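Local coordinates for PilM (Escherichia coli, PDB 3EOI), which is of unknown function but belongs to the PilM family and probably has a part in a plasmid-encoded pilus system, at residues A[29-32]-A[37-40]; A[58-61]-A[66-69]; A[79-84]-A[89-94]. All coordinates share one frame; numbering follows the deposited sequence.

Overall arrangement
The three contacts follow one another along the chain, each closing before the next opens, and all belong to one small alpha+beta unit in which the long helix 10-34 packs against a five-stranded antiparallel sheet. Contact 1 lies at the C-terminal end of that helix, contact 2 is the edge hairpin 59-63/66-72, and contact 3 joins helix 77-84 to the approach to strand 92-95. Contacts 1 and 2, centres about 12 Å apart, touch where Leu32 and Arg39 meet Val67 and Arg66, and so make one continuous packed region. Contact 3, about 14 Å from contact 2 and 21 Å from contact 1 between centres, touches neither, yet helix 10-34 reaches all three.

Contact 1 of 3, residues A[29-32]-A[37-40]; sequences NDYL and ERRA
The guanidinium of Arg39 has Leu32 over one face, with CD1 4.2 Å above the plane at its centre, while the ring of Tyr31 meets Arg38 at its edge, CE2 lying 4.1 Å from Arg38 CG, close to the ring plane. That ring and the Arg38 guanidinium stand nearly perpendicular, 81° apart, and it is the aliphatic root of the arginine that does the touching. Leu32 is shared between the two arginines: its CD2 reaches Arg38 CG at 3.9 Å, and its CB lies 4.1 Å from Arg39 NH2. The Arg39 chain, extended from CG to NE (chi2 172°, chi3 176°), carries its planar end beneath the leucine, face against CD1. No hydrogen bond crosses between 29-32 and 37-40. The charged ends are held elsewhere: Arg39 NH2 forms a salt bridge with the C-terminal carboxylate of Asn124 and NH1 bonds to Gln65 O, whereas Arg38 NH1 bonds to Gly42 O. The chain thus folds back against the C-terminal part of helix 10-34, with Leu45 of the following loop against Tyr31 and Arg38, and Arg39 ties this corner to the turn of hairpin 59-63/66-72 and the end of strand 119-123.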
loop_
_atom_site.group_PDB
_atom_site.type_symbol
_atom_site.label_atom_id
_atom_site.label_comp_id
_atom_site.label_asym_id
_atom_site.label_seq_id
_atom_site.Cartn_x
_atom_site.Cartn_y
_atom_site.Cartn_z
ATOM N N ASN A 29 -6.019 -2.533 -8.413
ATOM C CA ASN A 29 -6.903 -3.684 -8.287
ATOM C C ASN A 29 -7.867 -3.757 -9.472
ATOM O O ASN A 29 -8.052 -4.813 -10.090
ATOM C CB ASN A 29 -7.702 -3.583 -6.976
ATOM C CG ASN A 29 -8.251 -4.895 -6.525
ATOM O OD1 ASN A 29 -7.625 -5.926 -6.671
ATOM N ND2 ASN A 29 -9.440 -4.848 -5.959
ATOM N N ASP A 30 -8.495 -2.622 -9.791
ATOM C CA ASP A 30 -9.432 -2.611 -10.881
ATOM C C ASP A 30 -8.756 -2.960 -12.195
ATOM O O ASP A 30 -9.295 -3.757 -12.970
ATOM C CB ASP A 30 -10.101 -1.251 -10.951
ATOM C CG ASP A 30 -11.018 -0.986 -9.729
ATOM O OD1 ASP A 30 -11.183 -1.901 -8.864
ATOM O OD2 ASP A 30 -11.592 0.111 -9.613
ATOM N N TYR A 31 -7.561 -2.412 -12.444
ATOM C CA TYR A 31 -6.874 -2.706 -13.714
ATOM C C TYR A 31 -6.552 -4.204 -13.784
ATOM O O TYR A 31 -6.739 -4.863 -14.857
ATOM C CB TYR A 31 -5.525 -1.938 -13.810
ATOM C CG TYR A 31 -4.931 -2.099 -15.172
ATOM C CD1 TYR A 31 -5.331 -1.266 -16.229
ATOM C CD2 TYR A 31 -4.000 -3.121 -15.453
ATOM C CE1 TYR A 31 -4.857 -1.464 -17.526
ATOM C CE2 TYR A 31 -3.527 -3.333 -16.753
ATOM C CZ TYR A 31 -3.942 -2.491 -17.787
ATOM O OH TYR A 31 -3.445 -2.663 -19.063
ATOM N N LEU A 32 -5.984 -4.763 -12.714
ATOM C CA LEU A 32 -5.591 -6.167 -12.794
ATOM C C LEU A 32 -6.787 -7.105 -12.812
ATOM O O LEU A 32 -6.698 -8.209 -13.365
ATOM C CB LEU A 32 -4.632 -6.537 -11.649
ATOM C CG LEU A 32 -3.292 -5.835 -11.706
ATOM C CD1 LEU A 32 -2.598 -6.110 -10.374
ATOM C CD2 LEU A 32 -2.485 -6.323 -12.899
ATOM N N GLU A 37 -4.074 -11.083 -17.131
ATOM C CA GLU A 37 -2.849 -11.527 -17.798
ATOM C C GLU A 37 -1.636 -10.601 -17.566
ATOM O O GLU A 37 -0.475 -10.981 -17.813
ATOM C CB GLU A 37 -3.091 -11.676 -19.299
ATOM C CG GLU A 37 -3.168 -10.379 -20.047
ATOM C CD GLU A 37 -4.541 -9.678 -19.980
ATOM O OE1 GLU A 37 -5.526 -10.154 -19.320
ATOM O OE2 GLU A 37 -4.612 -8.622 -20.646
ATOM N N ARG A 38 -1.913 -9.369 -17.133
ATOM C CA ARG A 38 -0.833 -8.395 -16.859
ATOM C C ARG A 38 0.024 -8.847 -15.650
ATOM O O ARG A 38 1.216 -8.519 -15.569
ATOM C CB ARG A 38 -1.434 -6.996 -16.642
ATOM C CG ARG A 38 -0.412 -5.963 -16.142
ATOM C CD ARG A 38 0.608 -5.662 -17.190
ATOM N NE ARG A 38 1.572 -4.637 -16.749
ATOM C CZ ARG A 38 2.554 -4.910 -15.885
ATOM N NH1 ARG A 38 2.674 -6.152 -15.372
ATOM N NH2 ARG A 38 3.420 -3.959 -15.516
ATOM N N ARG A 39 -0.562 -9.654 -14.778
ATOM C CA ARG A 39 0.184 -10.156 -13.589
ATOM C C ARG A 39 1.524 -10.842 -13.896
ATOM O O ARG A 39 2.507 -10.680 -13.158
ATOM C CB ARG A 39 -0.669 -11.077 -12.774
ATOM C CG ARG A 39 -1.804 -10.329 -12.070
ATOM C CD ARG A 39 -2.777 -11.287 -11.393
ATOM N NE ARG A 39 -3.843 -10.591 -10.619
ATOM C CZ ARG A 39 -3.691 -10.161 -9.353
ATOM N NH1 ARG A 39 -2.535 -10.420 -8.663
ATOM N NH2 ARG A 39 -4.677 -9.488 -8.772
ATOM N N ALA A 40 1.571 -11.565 -14.992
ATOM C CA ALA A 40 2.746 -12.345 -15.304
ATOM C C ALA A 40 3.938 -11.486 -15.638
ATOM O O ALA A 40 5.090 -11.933 -15.528
ATOM C CB ALA A 40 2.428 -13.272 -16.444
#

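Contact 2 of 3, residues A[58-61]-A[66-69]; sequences VSHL and RVFV
Val58 lays its CG2 methyl against CG1 of Val69, 3.6 Å away, the two side chains meeting at a slant just before strand 59-63 begins. The second methyl of Val69, CG2, comes to 3.9 Å from CB of His60, so one valine touches both residues. His60 and Val69 form a non-hydrogen-bonded antiparallel pair, with CA atoms 4.3 Å apart and both side chains on the sheet face covered by helix 10-34, where Ile28 packs on His60 and Tyr24 on Val58. With CG placed between the backbone N and the carbonyl carbon (chi1 88°), His60 leaves Val69 to its CB and leans the imidazole toward Val67, CD2 coming to 4.3 Å from Val67 CG2. Its NE2 is hydrogen-bonded to Leu45 N, which helps to hold the ring. Next along, Leu61 and Phe68 make the hydrogen-bonded pair of this beta hairpin, the edge of the antiparallel sheet. Leu61 N gives a bond to Phe68 O that lies in the carbonyl plane, bent to 146° at the hydrogen. The return bond from Phe68 N to Leu61 O, 2.9 Å long, is a little straighter and runs nearly along the C=O axis. That carbonyl oxygen also sits in plane at the edge of the Phe68 ring, 3.5 Å from CD2. Three CA-H...O contacts supplement the ladder; the one between the two pairs is His60 CA to Phe68 O at 3.0 Å. Leu61 and Phe68 turn their side chains to the face opposite the helix, where Leu61 meets Val114 and Phe68 meets Pro112. On its other flank strand 66-72 bonds to strand 119-123, through Val67 with Asn124 and Val69 with Trp122.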
loop_
_atom_site.group_PDB
_atom_site.type_symbol
_atom_site.label_atom_id
_atom_site.label_comp_id
_atom_site.label_asym_id
_atom_site.label_seq_id
_atom_site.Cartn_x
_atom_site.Cartn_y
_atom_site.Cartn_z
ATOM N N VAL A 58 2.891 6.287 -1.823
ATOM C CA VAL A 58 2.393 4.900 -1.978
ATOM C C VAL A 58 3.189 4.215 -3.081
ATOM O O VAL A 58 3.506 4.848 -4.088
ATOM C CB VAL A 58 0.872 4.810 -2.186
ATOM C CG1 VAL A 58 0.371 5.829 -3.135
ATOM C CG2 VAL A 58 0.469 3.401 -2.604
ATOM N N SER A 59 3.607 2.956 -2.869
ATOM C CA SER A 59 4.460 2.232 -3.805
ATOM C C SER A 59 3.781 0.899 -4.120
ATOM O O SER A 59 2.940 0.439 -3.362
ATOM C CB SER A 59 5.794 1.934 -3.164
ATOM O OG SER A 59 6.420 3.179 -2.730
ATOM N N HIS A 60 4.141 0.343 -5.282
ATOM C CA HIS A 60 3.658 -0.943 -5.659
ATOM C C HIS A 60 4.613 -1.750 -6.513
ATOM O O HIS A 60 5.611 -1.251 -7.035
ATOM C CB HIS A 60 2.258 -0.855 -6.282
ATOM C CG HIS A 60 2.255 -0.617 -7.769
ATOM N ND1 HIS A 60 2.371 0.648 -8.303
ATOM C CD2 HIS A 60 2.042 -1.458 -8.824
ATOM C CE1 HIS A 60 2.307 0.572 -9.630
ATOM N NE2 HIS A 60 2.105 -0.691 -9.969
ATOM N N LEU A 61 4.337 -3.043 -6.557
ATOM C CA LEU A 61 5.190 -3.934 -7.325
ATOM C C LEU A 61 4.397 -5.187 -7.611
ATOM O O LEU A 61 3.654 -5.664 -6.769
ATOM C CB LEU A 61 6.480 -4.334 -6.581
ATOM C CG LEU A 61 7.285 -5.526 -7.157
ATOM C CD1 LEU A 61 8.078 -5.065 -8.374
ATOM C CD2 LEU A 61 8.211 -6.004 -6.041
ATOM N N ARG A 66 1.627 -11.668 -8.016
ATOM C CA ARG A 66 0.826 -11.019 -6.983
ATOM C C ARG A 66 1.219 -9.571 -6.995
ATOM O O ARG A 66 2.353 -9.241 -7.322
ATOM C CB ARG A 66 1.087 -11.637 -5.611
ATOM C CG ARG A 66 0.512 -13.068 -5.542
ATOM C CD ARG A 66 0.728 -13.735 -4.195
ATOM N NE ARG A 66 2.121 -14.127 -4.028
ATOM C CZ ARG A 66 2.510 -15.207 -3.337
ATOM N NH1 ARG A 66 3.806 -15.506 -3.271
ATOM N NH2 ARG A 66 1.602 -15.971 -2.729
ATOM N N VAL A 67 0.304 -8.716 -6.615
ATOM C CA VAL A 67 0.599 -7.319 -6.521
ATOM C C VAL A 67 0.647 -6.904 -5.049
ATOM O O VAL A 67 -0.174 -7.343 -4.190
ATOM C CB VAL A 67 -0.464 -6.454 -7.250
ATOM C CG1 VAL A 67 -1.887 -6.609 -6.687
ATOM C CG2 VAL A 67 -0.050 -4.950 -7.300
ATOM N N PHE A 68 1.603 -6.029 -4.777
ATOM C CA PHE A 68 1.883 -5.538 -3.428
ATOM C C PHE A 68 1.823 -4.008 -3.484
ATOM O O PHE A 68 2.458 -3.365 -4.380
ATOM C CB PHE A 68 3.316 -5.865 -3.037
ATOM C CG PHE A 68 3.634 -7.325 -2.988
ATOM C CD1 PHE A 68 3.690 -8.000 -1.777
ATOM C CD2 PHE A 68 3.885 -8.045 -4.181
ATOM C CE1 PHE A 68 3.968 -9.394 -1.743
ATOM C CE2 PHE A 68 4.143 -9.390 -4.144
ATOM C CZ PHE A 68 4.193 -10.067 -2.941
ATOM N N VAL A 69 1.127 -3.421 -2.516
ATOM C CA VAL A 69 0.969 -1.979 -2.437
ATOM C C VAL A 69 1.282 -1.618 -0.981
ATOM O O VAL A 69 0.795 -2.275 -0.044
ATOM C CB VAL A 69 -0.492 -1.531 -2.750
ATOM C CG1 VAL A 69 -0.670 -0.036 -2.547
ATOM C CG2 VAL A 69 -0.854 -1.962 -4.149
#

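Contact 3 of 3, residues A[79-84]-A[89-94]; sequences GALLEQ and ALLARV
Leu91 drives its CD1 methyl against Leu81, reaching CB at 3.7 Å and CD1 at 3.9 Å, and the two leucine side chains cross at about a right angle. A single methyl of Leu91 therefore makes both close approaches, and it meets the root of Leu81 as well as one of its branches. In both residues the CB is directed at the other segment. Leu82, one position further along the helix, makes a separate contact: its CB is not aimed at segment 89-94, but its end bends nearer and CD2 comes to 3.8 Å from Ala89 O. This is an apolar methyl lying beside a carbonyl oxygen. No hydrogen bond spans the two segments directly. The join is a helix-to-strand connection within this alpha+beta fold: after helix 77-84 the chain turns in the region of Ser85, returns past the helix near Leu82 and then runs obliquely away toward strand 92-95 of the antiparallel sheet. Ser85 helps hold this turn, since its OG is hydrogen-bonded both to Leu81 O and to Ala89 N, linking the last turn of the helix to the start of the returning segment. Beyond the pair, buried Leu81 also rests on Phe21 of helix 10-34 and on Ile120 of strand 119-123, while Leu91 also touches Met78, near the start of helix 77-84. At Ala92 the chain pairs with strand 119-123, its backbone bonding to Ile121.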
loop_
_atom_site.group_PDB
_atom_site.type_symbol
_atom_site.label_atom_id
_atom_site.label_comp_id
_atom_site.label_asym_id
_atom_site.label_seq_id
_atom_site.Cartn_x
_atom_site.Cartn_y
_atom_site.Cartn_z
ATOM N N GLY A 79 -5.803 2.115 11.208
ATOM C CA GLY A 79 -7.230 2.446 11.494
ATOM C C GLY A 79 -7.784 3.406 10.427
ATOM O O GLY A 79 -8.973 3.344 10.120
ATOM N N ALA A 80 -6.940 4.292 9.873
ATOM C CA ALA A 80 -7.447 5.235 8.871
ATOM C C ALA A 80 -7.727 4.476 7.564
ATOM O O ALA A 80 -8.721 4.751 6.869
ATOM C CB ALA A 80 -6.464 6.339 8.653
ATOM N N LEU A 81 -6.846 3.519 7.234
ATOM C CA LEU A 81 -7.092 2.708 6.051
ATOM C C LEU A 81 -8.346 1.931 6.200
ATOM O O LEU A 81 -9.143 1.790 5.248
ATOM C CB LEU A 81 -5.918 1.743 5.836
ATOM C CG LEU A 81 -4.640 2.423 5.345
ATOM C CD1 LEU A 81 -3.459 1.487 5.454
ATOM C CD2 LEU A 81 -4.778 2.901 3.887
ATOM N N LEU A 82 -8.534 1.361 7.380
ATOM C CA LEU A 82 -9.797 0.625 7.631
ATOM C C LEU A 82 -11.034 1.549 7.599
ATOM O O LEU A 82 -12.098 1.265 7.003
ATOM C CB LEU A 82 -9.682 -0.151 8.960
ATOM C CG LEU A 82 -8.666 -1.278 8.820
ATOM C CD1 LEU A 82 -8.295 -1.834 10.191
ATOM C CD2 LEU A 82 -9.310 -2.346 7.892
ATOM N N GLU A 83 -10.927 2.706 8.224
ATOM C CA GLU A 83 -12.047 3.623 8.136
ATOM C C GLU A 83 -12.423 3.963 6.692
ATOM O O GLU A 83 -13.606 3.984 6.347
ATOM C CB GLU A 83 -11.678 4.944 8.842
ATOM C CG GLU A 83 -12.813 5.954 8.823
ATOM C CD GLU A 83 -12.462 7.232 9.540
ATOM O OE1 GLU A 83 -11.255 7.514 9.730
ATOM O OE2 GLU A 83 -13.404 7.960 9.868
ATOM N N GLN A 84 -11.435 4.330 5.903
ATOM C CA GLN A 84 -11.708 4.889 4.568
ATOM C C GLN A 84 -12.056 3.787 3.569
ATOM O O GLN A 84 -12.440 4.082 2.450
ATOM C CB GLN A 84 -10.513 5.713 4.092
ATOM C CG GLN A 84 -10.339 7.018 4.939
ATOM C CD GLN A 84 -9.199 7.866 4.382
ATOM O OE1 GLN A 84 -8.960 7.859 3.169
ATOM N NE2 GLN A 84 -8.511 8.593 5.258
ATOM N N ALA A 89 -10.639 -3.350 3.572
ATOM C CA ALA A 89 -9.300 -3.654 3.018
ATOM C C ALA A 89 -8.624 -4.760 3.819
ATOM O O ALA A 89 -8.593 -4.720 5.041
ATOM C CB ALA A 89 -8.413 -2.420 2.979
ATOM N N LEU A 90 -8.106 -5.748 3.131
ATOM C CA LEU A 90 -7.388 -6.831 3.825
ATOM C C LEU A 90 -5.901 -6.508 3.804
ATOM O O LEU A 90 -5.231 -6.645 2.768
ATOM C CB LEU A 90 -7.679 -8.174 3.143
ATOM C CG LEU A 90 -9.148 -8.496 3.052
ATOM C CD1 LEU A 90 -9.344 -9.812 2.234
ATOM C CD2 LEU A 90 -9.761 -8.602 4.435
ATOM N N LEU A 91 -5.379 -6.125 4.975
ATOM C CA LEU A 91 -4.076 -5.533 5.127
ATOM C C LEU A 91 -3.150 -6.405 5.983
ATOM O O LEU A 91 -3.616 -7.280 6.695
ATOM C CB LEU A 91 -4.172 -4.153 5.782
ATOM C CG LEU A 91 -5.005 -3.133 4.987
ATOM C CD1 LEU A 91 -5.314 -1.919 5.815
ATOM C CD2 LEU A 91 -4.319 -2.778 3.658
ATOM N N ALA A 92 -1.875 -6.135 5.852
ATOM C CA ALA A 92 -0.790 -6.830 6.579
ATOM C C ALA A 92 0.339 -5.849 6.884
ATOM O O ALA A 92 0.200 -4.640 6.613
ATOM C CB ALA A 92 -0.238 -8.078 5.774
ATOM N N ARG A 93 1.413 -6.377 7.488
ATOM C CA ARG A 93 2.557 -5.595 7.943
ATOM C C ARG A 93 3.854 -6.250 7.507
ATOM O O ARG A 93 3.880 -7.442 7.286
ATOM C CB ARG A 93 2.554 -5.540 9.519
ATOM C CG ARG A 93 1.591 -4.555 10.148
ATOM C CD ARG A 93 1.233 -4.900 11.623
ATOM N NE ARG A 93 2.352 -5.294 12.488
ATOM C CZ ARG A 93 2.191 -5.942 13.644
ATOM N NH1 ARG A 93 0.971 -6.277 14.059
ATOM N NH2 ARG A 93 3.242 -6.260 14.383
ATOM N N VAL A 94 4.935 -5.486 7.359
ATOM C CA VAL A 94 6.251 -6.113 7.100
ATOM C C VAL A 94 7.149 -5.636 8.202
ATOM O O VAL A 94 7.264 -4.424 8.424
ATOM C CB VAL A 94 6.850 -5.723 5.741
ATOM C CG1 VAL A 94 8.283 -6.305 5.583
ATOM C CG2 VAL A 94 5.868 -6.198 4.623
#